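Local atomic coordinates of peroxinectin A (PDB entry 6ERC), a protein that catalyses the haem-dependent oxidation of phenolic donors and halides by hydrogen peroxide and is secreted by the social amoeba Dictyostelium discoideum. Residues S86-V97 with K112-A121; Q19-R28 with E141-Y149. All coordinates share one frame; numbering follows the deposited sequence.

Interaction 1. Residues S86-V97 with K112-A121; sequences SKPEPNSWPIKV and KTMNYFRTRA. With HEM (protoporphyrin IX containing Fe), chain F; BMA (beta-D-mannopyranose), chain H.
The ring of F117 lies against the corner that the chain turns at P90: its CD2 approaches P90 CA at 3.6 Å, and N91 N comes to its edge. P90 is the centre of an inverse gamma turn, closed by a weak N91 N to E89 O bond, and between P88 and S92 the antiparallel register slips by two residues in a beta bulge. Beyond the bulge I95 N bonds M114 O and M114 N bonds I95 O, each at 2.9 Å, while before it R120 N reaches K87 O. At the far end the CG2 branch of I95 touches M114 CE at 3.7 Å and its CG1 branch meets Y116 CB at 3.6 Å. Nearer the bulge, the N91 and R118 side chains run side by side, their end planes 13° apart, N91 ND2 lying 3.6 Å from R118 CD and bonding the K37 carbonyl. R120 stands with CG anti to the backbone N (chi1 180°) and the chain straight to NE, which carries NH2 to a short, 2.5 Å hydrogen bond with O3 of the glycan mannose; on the way its CB and CG brush E89 CG. An alanine here is likely to leave that sugar hydroxyl without its protein donor and the aliphatic part of E89 with less to rest on. At the opening of 86-97, S86 OG donates to haem propionate O2D at 2.9 Å. Helix 379-390 backs the strand pair: D389 takes a salt bridge from R118, which also bonds the N36 and F35 carbonyls, and a hydrogen bond from Y116 OH, and R386 bonds T119 OG1. Strand 91-96 is outermost in the four-stranded antiparallel sheet, and strand 139-144 flanks strand 113-124 on its other side.

Interaction 2. Residues Q19-R28 with E141-Y149; sequences QGSIFTPFIR and EQINSLGSY. With NA (sodium ion), chain K.
One face of the F26 ring receives N144 CB, 3.7 Å from the centroid in a CH-pi contact, and the N144 amide, its OD1 held by L85 N, lies nearly parallel to the ring, 12° between planes. Q19 O sits at the edge of the Y149 ring and takes a 2.8 Å hydrogen bond from Y149 OH, the hydroxyl standing above the carbonyl plane. S145 OG lies at the rim of F23, one face of which lies under I22 CG1 of the preceding residue. The R28 guanidinium is met edge-on by E141: R28 NE gives a 2.9 Å salt bridge to the syn lone pair of E141 OE2. The bend at chi2 (49°) folds the E141 carboxylate back, and OE1 also takes Q142 N, while N294 holds OE1 from outside and H390 O receives R28 NH2. G20 passes close to the Y149 ring, CA to CE2 3.7 Å, where a side chain would collide, and S148 N bonds G20 O. F23 and T24 both face N144 in a G1 beta bulge: F23 N bonds N144 O (2.7 Å), T24 O receives N144 N, and F26 N bonds Q142 O. Further along 141-149, G147 O and Y149 O bind sodium at 2.6 and 2.3 Å, with N82, D151 and N153 completing the site; this loop beside the distal haem pocket probably corresponds to the calcium loop of mammalian haem peroxidases.

In the fold
Both contacts belong to one four-stranded antiparallel sheet. Strands 113-124 and 139-144 are neighbours in it, and the two interactions join there: R120 O of interaction 1 and I143 N of interaction 2 probably share a hydrogen bond, and K87 packs on S145. Interaction 2, made by residues far apart in sequence, closes a long loop within which interaction 1 is nested. Both rest on backbone pairing. Interaction 2 is the more buried, and adds a salt bridge across its own segments, an aromatic face and the sodium site. Interaction 1 is only partly buried; it runs from a haem propionate to exposed residues, sends its buried charge to helix 379-390 and meets a glycan at one edge.

Interaction 1. Residues S86-V97 with K112-A121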
loop_
_atom_site.group_PDB
_atom_site.type_symbol
_atom_site.label_atom_id
_atom_site.label_comp_id
_atom_site.label_asym_id
_atom_site.label_seq_id
_atom_site.Cartn_x
_atom_site.Cartn_y
_atom_site.Cartn_z
ATOM N N SER A 86 -4.301 8.704 -0.147
ATOM C CA SER A 86 -5.542 9.426 -0.427
ATOM C C SER A 86 -6.022 10.061 0.874
ATOM O O SER A 86 -6.939 9.582 1.542
ATOM C CB SER A 86 -6.580 8.486 -1.024
ATOM O OG SER A 86 -6.129 7.962 -2.260
ATOM N N LYS A 87 -5.379 11.162 1.235
ATOM C CA LYS A 87 -5.659 11.809 2.513
ATOM C C LYS A 87 -7.035 12.466 2.472
ATOM O O LYS A 87 -7.279 13.303 1.594
ATOM C CB LYS A 87 -4.583 12.841 2.830
ATOM C CG LYS A 87 -4.610 13.347 4.270
ATOM C CD LYS A 87 -3.425 14.263 4.566
ATOM C CE LYS A 87 -3.493 14.850 5.970
ATOM N NZ LYS A 87 -3.389 13.799 7.023
ATOM N N PRO A 88 -7.955 12.132 3.376
ATOM C CA PRO A 88 -9.286 12.748 3.336
ATOM C C PRO A 88 -9.313 14.171 3.872
ATOM O O PRO A 88 -8.489 14.574 4.696
ATOM C CB PRO A 88 -10.132 11.826 4.227
ATOM C CG PRO A 88 -9.329 10.591 4.416
ATOM C CD PRO A 88 -7.909 11.015 4.334
ATOM N N GLU A 89 -10.286 14.930 3.382
ATOM C CA GLU A 89 -10.693 16.194 3.982
ATOM C C GLU A 89 -11.849 15.958 4.938
ATOM O O GLU A 89 -12.464 14.892 4.940
ATOM C CB GLU A 89 -11.114 17.177 2.896
ATOM C CG GLU A 89 -9.991 17.892 2.192
ATOM C CD GLU A 89 -10.506 18.796 1.091
ATOM O OE1 GLU A 89 -11.234 18.298 0.204
ATOM O OE2 GLU A 89 -10.202 20.009 1.124
ATOM N N PRO A 90 -12.195 16.948 5.766
ATOM C CA PRO A 90 -13.421 16.824 6.570
ATOM C C PRO A 90 -14.674 16.976 5.717
ATOM O O PRO A 90 -15.521 17.836 5.978
ATOM C CB PRO A 90 -13.288 17.955 7.605
ATOM C CG PRO A 90 -11.868 18.426 7.515
ATOM C CD PRO A 90 -11.430 18.154 6.117
ATOM N N ASN A 91 -14.790 16.139 4.688
ATOM C CA ASN A 91 -15.899 16.157 3.736
ATOM C C ASN A 91 -16.628 14.830 3.906
ATOM O O ASN A 91 -16.305 13.841 3.244
ATOM C CB ASN A 91 -15.391 16.347 2.312
ATOM C CG ASN A 91 -16.509 16.550 1.317
ATOM O OD1 ASN A 91 -17.587 17.022 1.671
ATOM N ND2 ASN A 91 -16.260 16.192 0.064
ATOM N N SER A 92 -17.616 14.815 4.793
ATOM C CA SER A 92 -18.195 13.568 5.274
ATOM C C SER A 92 -19.211 13.015 4.279
ATOM O O SER A 92 -20.189 13.688 3.939
ATOM C CB SER A 92 -18.847 13.792 6.636
ATOM O OG SER A 92 -19.437 12.600 7.117
ATOM N N TRP A 93 -18.974 11.785 3.816
ATOM C CA TRP A 93 -19.966 10.977 3.107
ATOM C C TRP A 93 -20.074 9.655 3.859
ATOM O O TRP A 93 -19.486 8.644 3.447
ATOM C CB TRP A 93 -19.584 10.749 1.646
ATOM C CG TRP A 93 -20.509 9.796 0.929
ATOM C CD1 TRP A 93 -21.833 9.581 1.191
ATOM C CD2 TRP A 93 -20.172 8.922 -0.157
ATOM N NE1 TRP A 93 -22.339 8.635 0.336
ATOM C CE2 TRP A 93 -21.340 8.214 -0.502
ATOM C CE3 TRP A 93 -18.997 8.672 -0.870
ATOM C CZ2 TRP A 93 -21.367 7.273 -1.530
ATOM C CZ3 TRP A 93 -19.026 7.738 -1.889
ATOM C CH2 TRP A 93 -20.201 7.051 -2.211
ATOM N N PRO A 94 -20.817 9.622 4.965
ATOM C CA PRO A 94 -20.826 8.425 5.814
ATOM C C PRO A 94 -21.228 7.172 5.051
ATOM O O PRO A 94 -21.887 7.220 4.009
ATOM C CB PRO A 94 -21.853 8.768 6.901
ATOM C CG PRO A 94 -21.894 10.261 6.925
ATOM C CD PRO A 94 -21.667 10.693 5.512
ATOM N N ILE A 95 -20.805 6.033 5.589
ATOM C CA ILE A 95 -21.160 4.731 5.039
ATOM C C ILE A 95 -22.446 4.271 5.706
ATOM O O ILE A 95 -22.483 4.062 6.923
ATOM C CB ILE A 95 -20.036 3.708 5.253
ATOM C CG1 ILE A 95 -18.725 4.267 4.705
ATOM C CG2 ILE A 95 -20.404 2.374 4.606
ATOM C CD1 ILE A 95 -17.569 3.277 4.657
ATOM N N LYS A 96 -23.499 4.112 4.910
ATOM C CA LYS A 96 -24.786 3.698 5.446
ATOM C C LYS A 96 -24.759 2.216 5.797
ATOM O O LYS A 96 -24.272 1.389 5.021
ATOM C CB LYS A 96 -25.896 3.988 4.436
ATOM C CG LYS A 96 -26.233 5.464 4.294
ATOM C CD LYS A 96 -27.422 5.682 3.367
ATOM C CE LYS A 96 -27.851 7.142 3.350
ATOM N NZ LYS A 96 -28.915 7.406 2.341
ATOM N N VAL A 97 -25.273 1.885 6.976
ATOM C CA VAL A 97 -25.391 0.507 7.435
ATOM C C VAL A 97 -26.809 0.030 7.125
ATOM O O VAL A 97 -27.770 0.667 7.586
ATOM C CB VAL A 97 -25.088 0.383 8.934
ATOM C CG1 VAL A 97 -25.292 -1.052 9.413
ATOM C CG2 VAL A 97 -23.670 0.853 9.226
ATOM N N LYS A 112 -27.892 3.896 11.451
ATOM C CA LYS A 112 -26.512 3.650 11.846
ATOM C C LYS A 112 -25.570 3.804 10.657
ATOM O O LYS A 112 -25.906 3.440 9.526
ATOM C CB LYS A 112 -26.374 2.249 12.441
ATOM C CG LYS A 112 -27.033 2.085 13.801
ATOM C CD LYS A 112 -26.239 2.791 14.887
ATOM C CE LYS A 112 -26.808 2.515 16.267
ATOM N NZ LYS A 112 -25.998 3.171 17.333
ATOM N N THR A 113 -24.379 4.342 10.921
ATOM C CA THR A 113 -23.405 4.609 9.873
ATOM C C THR A 113 -22.000 4.302 10.374
ATOM O O THR A 113 -21.760 4.120 11.570
ATOM C CB THR A 113 -23.467 6.067 9.399
ATOM O OG1 THR A 113 -23.223 6.943 10.507
ATOM C CG2 THR A 113 -24.822 6.380 8.803
ATOM N N MET A 114 -21.068 4.244 9.428
ATOM C CA MET A 114 -19.646 4.160 9.714
ATOM C C MET A 114 -18.959 5.392 9.144
ATOM O O MET A 114 -19.278 5.834 8.037
ATOM C CB MET A 114 -19.032 2.893 9.118
ATOM C CG MET A 114 -19.521 1.615 9.767
ATOM S SD MET A 114 -18.825 0.142 9.003
ATOM C CE MET A 114 -19.698 0.131 7.440
ATOM N N ASN A 115 -18.025 5.949 9.909
ATOM C CA ASN A 115 -17.344 7.167 9.490
ATOM C C ASN A 115 -16.693 6.982 8.125
ATOM O O ASN A 115 -16.054 5.960 7.860
ATOM C CB ASN A 115 -16.283 7.556 10.523
ATOM C CG ASN A 115 -16.882 7.920 11.863
ATOM O OD1 ASN A 115 -17.355 7.054 12.602
ATOM N ND2 ASN A 115 -16.860 9.208 12.188
ATOM N N TYR A 116 -16.866 7.975 7.254
ATOM C CA TYR A 116 -16.095 8.051 6.020
ATOM C C TYR A 116 -15.984 9.505 5.598
ATOM O O TYR A 116 -16.980 10.235 5.601
ATOM C CB TYR A 116 -16.728 7.230 4.895
ATOM C CG TYR A 116 -15.980 7.345 3.584
ATOM C CD1 TYR A 116 -16.236 8.389 2.704
ATOM C CD2 TYR A 116 -15.015 6.412 3.228
ATOM C CE1 TYR A 116 -15.555 8.498 1.511
ATOM C CE2 TYR A 116 -14.331 6.513 2.034
ATOM C CZ TYR A 116 -14.604 7.557 1.181
ATOM O OH TYR A 116 -13.925 7.663 -0.010
ATOM N N PHE A 117 -14.775 9.910 5.225
ATOM C CA PHE A 117 -14.498 11.263 4.768
ATOM C C PHE A 117 -13.906 11.197 3.371
ATOM O O PHE A 117 -13.004 10.395 3.113
ATOM C CB PHE A 117 -13.551 11.975 5.728
ATOM C CG PHE A 117 -14.166 12.281 7.057
ATOM C CD1 PHE A 117 -14.178 11.332 8.064
ATOM C CD2 PHE A 117 -14.742 13.515 7.298
ATOM C CE1 PHE A 117 -14.752 11.612 9.291
ATOM C CE2 PHE A 117 -15.315 13.802 8.521
ATOM C CZ PHE A 117 -15.322 12.850 9.521
ATOM N N ARG A 118 -14.417 12.035 2.477
ATOM C CA ARG A 118 -14.021 11.962 1.080
ATOM C C ARG A 118 -12.594 12.465 0.898
ATOM O O ARG A 118 -12.103 13.311 1.650
ATOM C CB ARG A 118 -14.988 12.766 0.211
ATOM C CG ARG A 118 -16.421 12.245 0.255
ATOM C CD ARG A 118 -17.300 12.895 -0.804
ATOM N NE ARG A 118 -16.919 12.499 -2.157
ATOM C CZ ARG A 118 -17.605 12.811 -3.253
ATOM N NH1 ARG A 118 -18.718 13.523 -3.166
ATOM N NH2 ARG A 118 -17.178 12.408 -4.440
ATOM N N THR A 119 -11.929 11.924 -0.117
ATOM C CA THR A 119 -10.533 12.250 -0.369
ATOM C C THR A 119 -10.369 13.710 -0.762
ATOM O O THR A 119 -11.206 14.280 -1.464
ATOM C CB THR A 119 -9.978 11.351 -1.471
ATOM O OG1 THR A 119 -10.223 9.984 -1.122
ATOM C CG2 THR A 119 -8.478 11.571 -1.641
ATOM N N ARG A 120 -9.274 14.310 -0.304
ATOM C CA ARG A 120 -8.948 15.669 -0.703
ATOM C C ARG A 120 -8.918 15.776 -2.215
ATOM O O ARG A 120 -8.335 14.941 -2.915
ATOM C CB ARG A 120 -7.596 16.086 -0.122
ATOM C CG ARG A 120 -7.138 17.501 -0.480
ATOM C CD ARG A 120 -5.721 17.737 -0.002
ATOM N NE ARG A 120 -5.102 18.912 -0.611
ATOM C CZ ARG A 120 -3.860 19.316 -0.356
ATOM N NH1 ARG A 120 -3.099 18.645 0.503
ATOM N NH2 ARG A 120 -3.375 20.394 -0.958
ATOM N N ALA A 121 -9.559 16.826 -2.706
ATOM C CA ALA A 121 -9.638 17.084 -4.133
ATOM C C ALA A 121 -9.373 18.560 -4.387
ATOM O O ALA A 121 -9.445 19.398 -3.483
ATOM C CB ALA A 121 -11.004 16.674 -4.721
HETATM C CHA HEM F . -5.479 1.688 1.619
HETATM C CHB HEM F . -5.531 -0.959 5.665
HETATM C CHC HEM F . -2.851 -4.361 3.449
HETATM C CHD HEM F . -3.015 -1.809 -0.665
HETATM C C1A HEM F . -5.774 1.235 2.881
HETATM C C2A HEM F . -6.679 1.862 3.812
HETATM C C3A HEM F . -6.702 1.136 4.933
HETATM C C4A HEM F . -5.801 0.021 4.745
HETATM C CMA HEM F . -7.522 1.418 6.211
HETATM C CAA HEM F . -7.476 3.143 3.517
HETATM C CBA HEM F . -8.942 2.741 3.442
HETATM C CGA HEM F . -9.709 3.748 2.626
HETATM O O1A HEM F . -9.422 3.890 1.409
HETATM O O2A HEM F . -10.621 4.404 3.189
HETATM C C1B HEM F . -4.794 -2.092 5.414
HETATM C C2B HEM F . -4.509 -3.122 6.381
HETATM C C3B HEM F . -3.764 -4.064 5.778
HETATM C C4B HEM F . -3.559 -3.655 4.402
HETATM C CMB HEM F . -5.011 -3.055 7.838
HETATM C CAB HEM F . -3.191 -5.382 6.348
HETATM C CBB HEM F . -3.440 -5.814 7.588
HETATM C C1C HEM F . -2.664 -3.980 2.137
HETATM C C2C HEM F . -1.937 -4.719 1.119
HETATM C C3C HEM F . -1.984 -4.003 -0.025
HETATM C C4C HEM F . -2.741 -2.802 0.251
HETATM C CMC HEM F . -1.278 -6.082 1.418
HETATM C CAC HEM F . -1.409 -4.251 -1.445
HETATM C CBC HEM F . -0.685 -5.306 -1.824
HETATM C C1D HEM F . -3.656 -0.625 -0.392
HETATM C C2D HEM F . -3.810 0.484 -1.305
HETATM C C3D HEM F . -4.498 1.438 -0.670
HETATM C C4D HEM F . -4.788 0.979 0.666
HETATM C CMD HEM F . -3.287 0.510 -2.755
HETATM C CAD HEM F . -4.902 2.823 -1.205
HETATM C CBD HEM F . -3.652 3.687 -1.077
HETATM C CGD HEM F . -4.008 5.119 -0.760
HETATM O O1D HEM F . -4.199 5.434 0.443
HETATM O O2D HEM F . -4.096 5.956 -1.694
HETATM N NA HEM F . -5.253 0.111 3.484
HETATM N NB HEM F . -4.201 -2.445 4.218
HETATM N NC HEM F . -3.137 -2.816 1.570
HETATM N ND HEM F . -4.264 -0.288 0.800
HETATM FE FE HEM F . -4.185 -1.328 2.501
HETATM C C1 BMA H . -6.892 22.746 -4.760
HETATM C C2 BMA H . -6.671 22.883 -3.217
HETATM C C3 BMA H . -5.151 22.910 -2.920
HETATM C C4 BMA H . -4.380 23.719 -4.003
HETATM C C5 BMA H . -5.377 24.614 -4.758
HETATM C C6 BMA H . -4.728 25.563 -5.752
HETATM O O2 BMA H . -7.205 21.767 -2.518
HETATM O O3 BMA H . -4.628 21.602 -2.808
HETATM O O4 BMA H . -3.397 24.541 -3.395
HETATM O O5 BMA H . -6.259 23.764 -5.503
HETATM O O6 BMA H . -5.308 26.876 -5.621
HETATM O O HOH W 1 -18.565 10.029 8.108
HETATM O O HOH W 2 -28.442 0.928 9.948
#

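Interaction 2. Residues Q19-R28 with E141-Y149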
loop_
_atom_site.group_PDB
_atom_site.type_symbol
_atom_site.label_atom_id
_atom_site.label_comp_id
_atom_site.label_asym_id
_atom_site.label_seq_id
_atom_site.Cartn_x
_atom_site.Cartn_y
_atom_site.Cartn_z
ATOM N N GLN A 19 6.321 17.527 -11.208
ATOM C CA GLN A 19 5.814 16.255 -11.707
ATOM C C GLN A 19 6.168 15.125 -10.750
ATOM O O GLN A 19 7.346 14.858 -10.495
ATOM C CB GLN A 19 6.385 15.980 -13.097
ATOM C CG GLN A 19 5.860 14.716 -13.753
ATOM C CD GLN A 19 6.184 14.665 -15.232
ATOM O OE1 GLN A 19 5.502 15.289 -16.046
ATOM N NE2 GLN A 19 7.232 13.932 -15.588
ATOM N N GLY A 20 5.144 14.460 -10.220
ATOM C CA GLY A 20 5.336 13.385 -9.272
ATOM C C GLY A 20 5.518 13.821 -7.836
ATOM O O GLY A 20 5.648 12.957 -6.956
ATOM N N SER A 21 5.522 15.122 -7.560
ATOM C CA SER A 21 5.778 15.601 -6.213
ATOM C C SER A 21 4.525 15.469 -5.348
ATOM O O SER A 21 3.416 15.225 -5.831
ATOM C CB SER A 21 6.262 17.051 -6.242
ATOM O OG SER A 21 5.274 17.916 -6.769
ATOM N N ILE A 22 4.723 15.640 -4.040
ATOM C CA ILE A 22 3.652 15.437 -3.076
ATOM C C ILE A 22 2.568 16.494 -3.261
ATOM O O ILE A 22 2.829 17.620 -3.707
ATOM C CB ILE A 22 4.224 15.461 -1.646
ATOM C CG1 ILE A 22 3.154 15.067 -0.629
ATOM C CG2 ILE A 22 4.793 16.836 -1.314
ATOM C CD1 ILE A 22 3.710 14.677 0.722
ATOM N N PHE A 23 1.331 16.121 -2.921
ATOM C CA PHE A 23 0.182 17.030 -2.961
ATOM C C PHE A 23 -0.146 17.466 -4.388
ATOM O O PHE A 23 -0.466 18.628 -4.639
ATOM C CB PHE A 23 0.417 18.251 -2.062
ATOM C CG PHE A 23 0.732 17.905 -0.635
ATOM C CD1 PHE A 23 -0.075 17.032 0.077
ATOM C CD2 PHE A 23 1.842 18.447 -0.008
ATOM C CE1 PHE A 23 0.218 16.711 1.390
ATOM C CE2 PHE A 23 2.139 18.128 1.304
ATOM C CZ PHE A 23 1.327 17.261 2.003
ATOM N N THR A 24 -0.076 16.526 -5.329
ATOM C CA THR A 24 -0.426 16.818 -6.714
ATOM C C THR A 24 -1.537 15.887 -7.195
ATOM O O THR A 24 -1.640 14.745 -6.728
ATOM C CB THR A 24 0.785 16.670 -7.645
ATOM O OG1 THR A 24 1.303 15.339 -7.557
ATOM C CG2 THR A 24 1.873 17.670 -7.279
ATOM N N PRO A 25 -2.395 16.349 -8.110
ATOM C CA PRO A 25 -3.515 15.509 -8.559
ATOM C C PRO A 25 -3.035 14.168 -9.092
ATOM O O PRO A 25 -1.938 14.042 -9.649
ATOM C CB PRO A 25 -4.179 16.336 -9.671
ATOM C CG PRO A 25 -3.625 17.733 -9.569
ATOM C CD PRO A 25 -2.513 17.750 -8.556
ATOM N N PHE A 26 -3.868 13.151 -8.881
ATOM C CA PHE A 26 -3.614 11.839 -9.463
ATOM C C PHE A 26 -3.764 11.886 -10.981
ATOM O O PHE A 26 -4.318 12.831 -11.556
ATOM C CB PHE A 26 -4.571 10.784 -8.894
ATOM C CG PHE A 26 -4.224 10.325 -7.508
ATOM C CD1 PHE A 26 -3.197 9.418 -7.299
ATOM C CD2 PHE A 26 -4.951 10.767 -6.413
ATOM C CE1 PHE A 26 -2.890 8.980 -6.024
ATOM C CE2 PHE A 26 -4.646 10.331 -5.136
ATOM C CZ PHE A 26 -3.615 9.436 -4.943
ATOM N N ILE A 27 -3.268 10.841 -11.623
ATOM C CA ILE A 27 -3.454 10.642 -13.053
ATOM C C ILE A 27 -4.682 9.763 -13.267
ATOM O O ILE A 27 -5.114 9.030 -12.373
ATOM C CB ILE A 27 -2.188 10.018 -13.699
ATOM C CG1 ILE A 27 -0.994 10.968 -13.575
ATOM C CG2 ILE A 27 -2.407 9.665 -15.164
ATOM C CD1 ILE A 27 -1.167 12.298 -14.300
ATOM N N ARG A 28 -5.266 9.849 -14.460
ATOM C CA ARG A 28 -6.393 9.013 -14.850
ATOM C C ARG A 28 -6.019 8.206 -16.084
ATOM O O ARG A 28 -5.552 8.768 -17.080
ATOM C CB ARG A 28 -7.639 9.857 -15.140
ATOM C CG ARG A 28 -8.211 10.586 -13.937
ATOM C CD ARG A 28 -9.148 9.708 -13.122
ATOM N NE ARG A 28 -9.727 10.453 -12.008
ATOM C CZ ARG A 28 -10.593 9.954 -11.133
ATOM N NH1 ARG A 28 -11.002 8.696 -11.230
ATOM N NH2 ARG A 28 -11.054 10.720 -10.154
ATOM N N GLU A 141 -10.067 16.729 -9.372
ATOM C CA GLU A 141 -9.196 15.568 -9.338
ATOM C C GLU A 141 -8.703 15.336 -7.921
ATOM O O GLU A 141 -8.476 16.291 -7.168
ATOM C CB GLU A 141 -8.007 15.756 -10.298
ATOM C CG GLU A 141 -7.107 14.534 -10.451
ATOM C CD GLU A 141 -7.888 13.251 -10.719
ATOM O OE1 GLU A 141 -8.254 12.560 -9.743
ATOM O OE2 GLU A 141 -8.139 12.933 -11.901
ATOM N N GLN A 142 -8.589 14.061 -7.550
ATOM C CA GLN A 142 -8.128 13.735 -6.211
ATOM C C GLN A 142 -6.634 14.009 -6.065
ATOM O O GLN A 142 -5.866 13.975 -7.034
ATOM C CB GLN A 142 -8.432 12.271 -5.865
ATOM C CG GLN A 142 -9.865 12.010 -5.398
ATOM C CD GLN A 142 -10.877 12.058 -6.528
ATOM O OE1 GLN A 142 -10.617 11.579 -7.631
ATOM N NE2 GLN A 142 -12.038 12.637 -6.257
ATOM N N ILE A 143 -6.229 14.298 -4.827
ATOM C CA ILE A 143 -4.872 14.755 -4.512
ATOM C C ILE A 143 -4.100 13.621 -3.855
ATOM O O ILE A 143 -4.569 13.017 -2.880
ATOM C CB ILE A 143 -4.888 16.012 -3.608
ATOM C CG1 ILE A 143 -5.285 17.274 -4.419
ATOM C CG2 ILE A 143 -3.513 16.194 -2.933
ATOM C CD1 ILE A 143 -4.107 18.042 -5.035
ATOM N N ASN A 144 -2.919 13.335 -4.394
ATOM C CA ASN A 144 -1.998 12.381 -3.786
ATOM C C ASN A 144 -1.181 13.098 -2.716
ATOM O O ASN A 144 -0.310 13.918 -3.030
ATOM C CB ASN A 144 -1.072 11.753 -4.833
ATOM C CG ASN A 144 -0.236 10.622 -4.266
ATOM O OD1 ASN A 144 -0.361 10.274 -3.091
ATOM N ND2 ASN A 144 0.607 10.037 -5.093
ATOM N N SER A 145 -1.459 12.792 -1.454
ATOM C CA SER A 145 -0.728 13.390 -0.337
ATOM C C SER A 145 0.574 12.655 -0.034
ATOM O O SER A 145 0.929 12.454 1.131
ATOM C CB SER A 145 -1.631 13.440 0.894
ATOM O OG SER A 145 -2.699 14.353 0.702
ATOM N N LEU A 146 1.301 12.251 -1.071
ATOM C CA LEU A 146 2.549 11.524 -0.914
ATOM C C LEU A 146 3.309 11.593 -2.230
ATOM O O LEU A 146 2.707 11.681 -3.303
ATOM C CB LEU A 146 2.300 10.065 -0.519
ATOM C CG LEU A 146 3.285 9.441 0.466
ATOM C CD1 LEU A 146 3.080 9.999 1.865
ATOM C CD2 LEU A 146 3.137 7.933 0.466
ATOM N N GLY A 147 4.637 11.561 -2.138
ATOM C CA GLY A 147 5.462 11.549 -3.329
ATOM C C GLY A 147 5.241 10.294 -4.149
ATOM O O GLY A 147 5.230 9.186 -3.605
ATOM N N SER A 148 5.065 10.453 -5.461
ATOM C CA SER A 148 4.751 9.322 -6.325
ATOM C C SER A 148 5.953 8.427 -6.592
ATOM O O SER A 148 5.772 7.283 -7.025
ATOM C CB SER A 148 4.187 9.823 -7.656
ATOM O OG SER A 148 2.995 10.561 -7.453
ATOM N N TYR A 149 7.166 8.916 -6.350
ATOM C CA TYR A 149 8.365 8.133 -6.607
ATOM C C TYR A 149 8.656 7.197 -5.443
ATOM O O TYR A 149 8.363 7.499 -4.284
ATOM C CB TYR A 149 9.566 9.052 -6.840
ATOM C CG TYR A 149 9.396 10.000 -8.006
ATOM C CD1 TYR A 149 9.699 9.600 -9.300
ATOM C CD2 TYR A 149 8.938 11.295 -7.810
ATOM C CE1 TYR A 149 9.545 10.461 -10.369
ATOM C CE2 TYR A 149 8.781 12.164 -8.872
ATOM C CZ TYR A 149 9.085 11.744 -10.150
ATOM O OH TYR A 149 8.929 12.609 -11.211
HETATM NA NA NA K . 7.372 8.331 -2.340
HETATM O O HOH W 3 7.960 11.787 -13.844
HETATM O O HOH W 4 2.416 12.690 -5.533
#